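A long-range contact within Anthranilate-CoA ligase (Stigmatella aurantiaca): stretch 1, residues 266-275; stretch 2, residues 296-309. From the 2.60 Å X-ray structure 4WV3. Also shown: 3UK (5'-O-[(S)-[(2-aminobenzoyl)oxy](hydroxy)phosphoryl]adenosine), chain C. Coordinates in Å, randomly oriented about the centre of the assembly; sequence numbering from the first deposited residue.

Stretch 1, residues 266-275: APTGYAAALA
Stretch 2 296-309: ALPAALWYAWKEAT

A helix packs against a second helix and the loop leading into it, mainly through apolar and aromatic side chains with no hydrogen bond between the stretches, and illustrates how close apolar packing can join touching residues at least 27 positions apart in sequence. The helix that starts at Pro-267 follows Ala-266 at its N-cap, and the helix beginning at 299 follows Pro-298; i to i-4 bonds such as Ala-271 N to Pro-267 O (2.9 Å) and Trp-305 N to Leu-301 O (3.0 Å) build them. Their N-to-C directions diverge by 47° and their axes approach to 10.4 Å. CA distances set the register: 5.3 Å for Pro-267 with Leu-297, 6.8 Å for Ala-271 with Leu-301 and 7.4 Å for Leu-274 with Trp-305, so the backbones spread toward their C-terminal ends.

At the narrow end the compact ring of Pro-267, C-gamma exo, fits against the extended segment before the second helix, with its CG 3.7 Å from Leu-297 CA and 3.6 Å from Ala-296 O. Leu-297 (phi/psi -82/115; chi1 t, chi2 p) starts sideways, but its end comes nearer, and its CD1 lies 4.0 Å from Pro-267 CB. Midway, Leu-301 (m, t) points toward the first helix; its CD1 reaches 3.3 Å from Pro-267 O and 3.9 Å from Ala-271 CB, a small methyl that leaves room for the leucine.

Toward the C-terminal ends, Leu-274 (m, t) is a knob among Leu-301, Ala-304, Trp-305 and Ala-308: its CD1 lies 3.7 Å from Ala-304 CB, and its CD2 3.7 Å from Trp-305 CE3. Tyr-270 (chi1 -75°, chi2 -72°) spans from Leu-297 to Trp-305 (chi1 -170°, chi2 -94°), turning its edge to the indole face, with six-membered ring centroids 4.9 Å apart and planes at 80°. Ala-273 CB meets the indole edge 4.0 Å from Trp-305 CZ3. Pro-267, Tyr-270, Leu-301 and Trp-305 are buried; together the stretches bury 516 Å².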

# COMPACT_ATOMS: atom_id res chain seq x y z
N ALA A 266 0.68 8.38 -0.58
CA ALA A 266 -0.33 8.28 -1.62
C ALA A 266 -0.67 9.68 -2.11
O ALA A 266 -0.44 10.65 -1.38
CB ALA A 266 -1.58 7.59 -1.08
N PRO A 267 -1.18 9.80 -3.34
CA PRO A 267 -1.58 11.10 -3.90
C PRO A 267 -2.50 11.90 -2.97
O PRO A 267 -2.40 13.13 -2.93
CB PRO A 267 -2.34 10.71 -5.17
CG PRO A 267 -1.68 9.46 -5.61
CD PRO A 267 -1.32 8.72 -4.34
N THR A 268 -3.36 11.21 -2.23
CA THR A 268 -4.24 11.87 -1.28
C THR A 268 -3.45 12.45 -0.11
O THR A 268 -3.88 13.42 0.52
CB THR A 268 -5.34 10.92 -0.76
OG1 THR A 268 -6.22 11.64 0.11
CG2 THR A 268 -4.72 9.75 0.00
N GLY A 269 -2.30 11.85 0.17
CA GLY A 269 -1.43 12.33 1.24
C GLY A 269 -0.58 13.50 0.78
O GLY A 269 -0.37 14.45 1.53
N TYR A 270 -0.10 13.43 -0.46
CA TYR A 270 0.67 14.52 -1.04
C TYR A 270 -0.19 15.77 -1.20
O TYR A 270 0.28 16.89 -1.01
CB TYR A 270 1.26 14.11 -2.39
CG TYR A 270 2.44 13.17 -2.29
CD1 TYR A 270 3.68 13.62 -1.84
CD2 TYR A 270 2.33 11.84 -2.67
CE1 TYR A 270 4.76 12.77 -1.76
CE2 TYR A 270 3.41 10.98 -2.59
CZ TYR A 270 4.62 11.45 -2.13
OH TYR A 270 5.70 10.60 -2.05
N ALA A 271 -1.46 15.56 -1.55
CA ALA A 271 -2.40 16.67 -1.74
C ALA A 271 -2.74 17.32 -0.40
O ALA A 271 -2.85 18.55 -0.31
CB ALA A 271 -3.66 16.19 -2.44
N ALA A 272 -2.91 16.50 0.63
CA ALA A 272 -3.21 17.00 1.97
C ALA A 272 -2.06 17.82 2.53
O ALA A 272 -2.27 18.81 3.23
CB ALA A 272 -3.55 15.84 2.90
N ALA A 273 -0.84 17.40 2.22
CA ALA A 273 0.35 18.10 2.70
C ALA A 273 0.50 19.46 2.02
O ALA A 273 0.80 20.46 2.68
CB ALA A 273 1.60 17.25 2.47
N LEU A 274 0.28 19.49 0.71
CA LEU A 274 0.38 20.73 -0.06
C LEU A 274 -0.78 21.67 0.24
O LEU A 274 -0.70 22.87 -0.04
CB LEU A 274 0.45 20.43 -1.55
CG LEU A 274 1.71 19.70 -2.03
CD1 LEU A 274 1.58 19.31 -3.49
CD2 LEU A 274 2.94 20.57 -1.81
N ALA A 275 -1.86 21.14 0.80
CA ALA A 275 -3.01 21.95 1.17
C ALA A 275 -2.71 22.80 2.40
O ALA A 275 -3.39 23.80 2.65
CB ALA A 275 -4.23 21.07 1.41
N ALA A 296 -3.23 6.45 -8.90
CA ALA A 296 -2.47 7.23 -9.87
C ALA A 296 -2.18 8.65 -9.39
O ALA A 296 -3.09 9.36 -8.97
CB ALA A 296 -3.19 7.26 -11.21
N LEU A 297 -0.91 9.04 -9.44
CA LEU A 297 -0.50 10.38 -9.04
C LEU A 297 -0.72 11.37 -10.18
O LEU A 297 -0.08 11.26 -11.23
CB LEU A 297 0.97 10.39 -8.62
CG LEU A 297 1.54 11.76 -8.23
CD1 LEU A 297 0.99 12.23 -6.89
CD2 LEU A 297 3.06 11.74 -8.22
N PRO A 298 -1.63 12.34 -9.98
CA PRO A 298 -1.92 13.36 -10.98
C PRO A 298 -0.68 14.18 -11.33
O PRO A 298 0.16 14.42 -10.46
CB PRO A 298 -2.95 14.25 -10.28
CG PRO A 298 -3.56 13.39 -9.23
CD PRO A 298 -2.44 12.51 -8.76
N ALA A 299 -0.57 14.59 -12.59
CA ALA A 299 0.58 15.37 -13.03
C ALA A 299 0.65 16.70 -12.29
O ALA A 299 1.73 17.20 -12.00
CB ALA A 299 0.51 15.60 -14.53
N ALA A 300 -0.52 17.27 -11.99
CA ALA A 300 -0.60 18.54 -11.28
C ALA A 300 0.01 18.44 -9.88
O ALA A 300 0.61 19.40 -9.39
CB ALA A 300 -2.05 19.00 -11.19
N LEU A 301 -0.13 17.28 -9.25
CA LEU A 301 0.45 17.05 -7.94
C LEU A 301 1.95 16.83 -8.02
O LEU A 301 2.69 17.23 -7.12
CB LEU A 301 -0.22 15.87 -7.24
CG LEU A 301 -1.44 16.20 -6.38
CD1 LEU A 301 -1.97 14.95 -5.70
CD2 LEU A 301 -1.10 17.27 -5.36
N TRP A 302 2.40 16.20 -9.10
CA TRP A 302 3.83 15.95 -9.29
C TRP A 302 4.58 17.27 -9.44
O TRP A 302 5.66 17.45 -8.88
CB TRP A 302 4.07 15.06 -10.51
CG TRP A 302 5.50 14.61 -10.63
CD1 TRP A 302 6.03 13.44 -10.17
CD2 TRP A 302 6.59 15.33 -11.23
NE1 TRP A 302 7.37 13.38 -10.46
CE2 TRP A 302 7.74 14.53 -11.11
CE3 TRP A 302 6.69 16.57 -11.87
CZ2 TRP A 302 8.98 14.93 -11.59
CZ3 TRP A 302 7.93 16.97 -12.35
CH2 TRP A 302 9.06 16.15 -12.21
N TYR A 303 4.00 18.20 -10.20
CA TYR A 303 4.61 19.50 -10.41
C TYR A 303 4.54 20.37 -9.16
O TYR A 303 5.49 21.06 -8.81
CB TYR A 303 3.98 20.23 -11.60
CG TYR A 303 4.35 19.64 -12.94
CD1 TYR A 303 5.66 19.63 -13.39
CD2 TYR A 303 3.37 19.09 -13.77
CE1 TYR A 303 6.00 19.09 -14.61
CE2 TYR A 303 3.70 18.55 -15.00
CZ TYR A 303 5.01 18.56 -15.42
OH TYR A 303 5.34 18.02 -16.64
N ALA A 304 3.39 20.32 -8.47
CA ALA A 304 3.19 21.12 -7.27
C ALA A 304 4.18 20.73 -6.17
O ALA A 304 4.63 21.57 -5.40
CB ALA A 304 1.76 20.98 -6.77
N TRP A 305 4.51 19.45 -6.11
CA TRP A 305 5.48 18.95 -5.14
C TRP A 305 6.90 19.27 -5.60
O TRP A 305 7.76 19.60 -4.80
CB TRP A 305 5.31 17.45 -4.94
CG TRP A 305 6.10 16.89 -3.79
CD1 TRP A 305 7.35 16.35 -3.84
CD2 TRP A 305 5.69 16.84 -2.42
NE1 TRP A 305 7.74 15.95 -2.59
CE2 TRP A 305 6.74 16.24 -1.70
CE3 TRP A 305 4.54 17.24 -1.74
CZ2 TRP A 305 6.67 16.03 -0.32
CZ3 TRP A 305 4.47 17.03 -0.37
CH2 TRP A 305 5.53 16.43 0.32
N LYS A 306 7.12 19.18 -6.91
CA LYS A 306 8.43 19.44 -7.50
C LYS A 306 8.80 20.92 -7.38
O LYS A 306 9.97 21.26 -7.22
CB LYS A 306 8.44 19.02 -8.97
CG LYS A 306 9.76 19.27 -9.68
CD LYS A 306 10.89 18.48 -9.05
CE LYS A 306 12.20 18.68 -9.79
NZ LYS A 306 13.31 17.90 -9.18
N GLU A 307 7.80 21.75 -7.44
CA GLU A 307 7.95 23.16 -7.42
C GLU A 307 8.07 23.71 -6.00
O GLU A 307 8.60 24.75 -5.80
CB GLU A 307 6.84 23.81 -8.27
CG GLU A 307 7.28 24.08 -9.70
CD GLU A 307 6.26 23.81 -10.82
OE1 GLU A 307 5.15 24.29 -10.80
OE2 GLU A 307 6.61 23.16 -11.78
N ALA A 308 7.64 22.94 -5.02
CA ALA A 308 7.65 23.34 -3.62
C ALA A 308 8.79 22.69 -2.85
O ALA A 308 9.22 23.19 -1.81
CB ALA A 308 6.32 22.99 -2.96
N THR A 309 9.30 21.58 -3.38
CA THR A 309 10.33 20.82 -2.68
C THR A 309 11.60 20.68 -3.51
O THR A 309 12.70 20.66 -2.98
CB THR A 309 9.81 19.42 -2.29
OG1 THR A 309 8.46 19.51 -1.83
CG2 THR A 309 10.68 18.81 -1.20
C10 3UK C . -4.08 0.48 -7.63
C15 3UK C . -2.44 2.11 -8.55
C17 3UK C . -2.42 3.67 -10.33
C21 3UK C . -4.20 -0.49 -8.77
C26 3UK C . 0.32 -1.32 -3.76
C28 3UK C . 2.32 -0.15 -4.44
O01 3UK C . -1.93 -0.46 -3.55
C02 3UK C . -1.25 -1.45 -3.71
O03 3UK C . -1.80 -2.74 -3.48
P04 3UK C . -3.37 -2.94 -3.27
O05 3UK C . -3.65 -4.45 -3.01
O06 3UK C . -4.21 -2.50 -4.57
C07 3UK C . -3.58 -2.51 -5.86
C08 3UK C . -4.40 -1.65 -6.78
O09 3UK C . -4.23 -0.25 -6.43
N11 3UK C . -2.81 1.13 -7.65
C12 3UK C . -1.78 0.90 -6.79
N13 3UK C . -0.75 1.72 -7.13
C14 3UK C . -1.13 2.48 -8.22
N16 3UK C . -3.06 2.72 -9.60
N18 3UK C . -1.18 4.06 -10.06
C19 3UK C . -0.50 3.52 -9.04
N20 3UK C . 0.82 3.95 -8.76
O22 3UK C . -5.52 -0.47 -9.28
C23 3UK C . -3.92 -1.78 -8.17
O24 3UK C . -4.65 -2.82 -8.86
O25 3UK C . -3.83 -2.14 -2.06
C27 3UK C . 0.91 -0.26 -4.40
C29 3UK C . 3.14 -1.16 -3.81
C30 3UK C . 2.55 -2.22 -3.18
C31 3UK C . 1.13 -2.32 -3.13
N32 3UK C . 0.50 -3.45 -2.45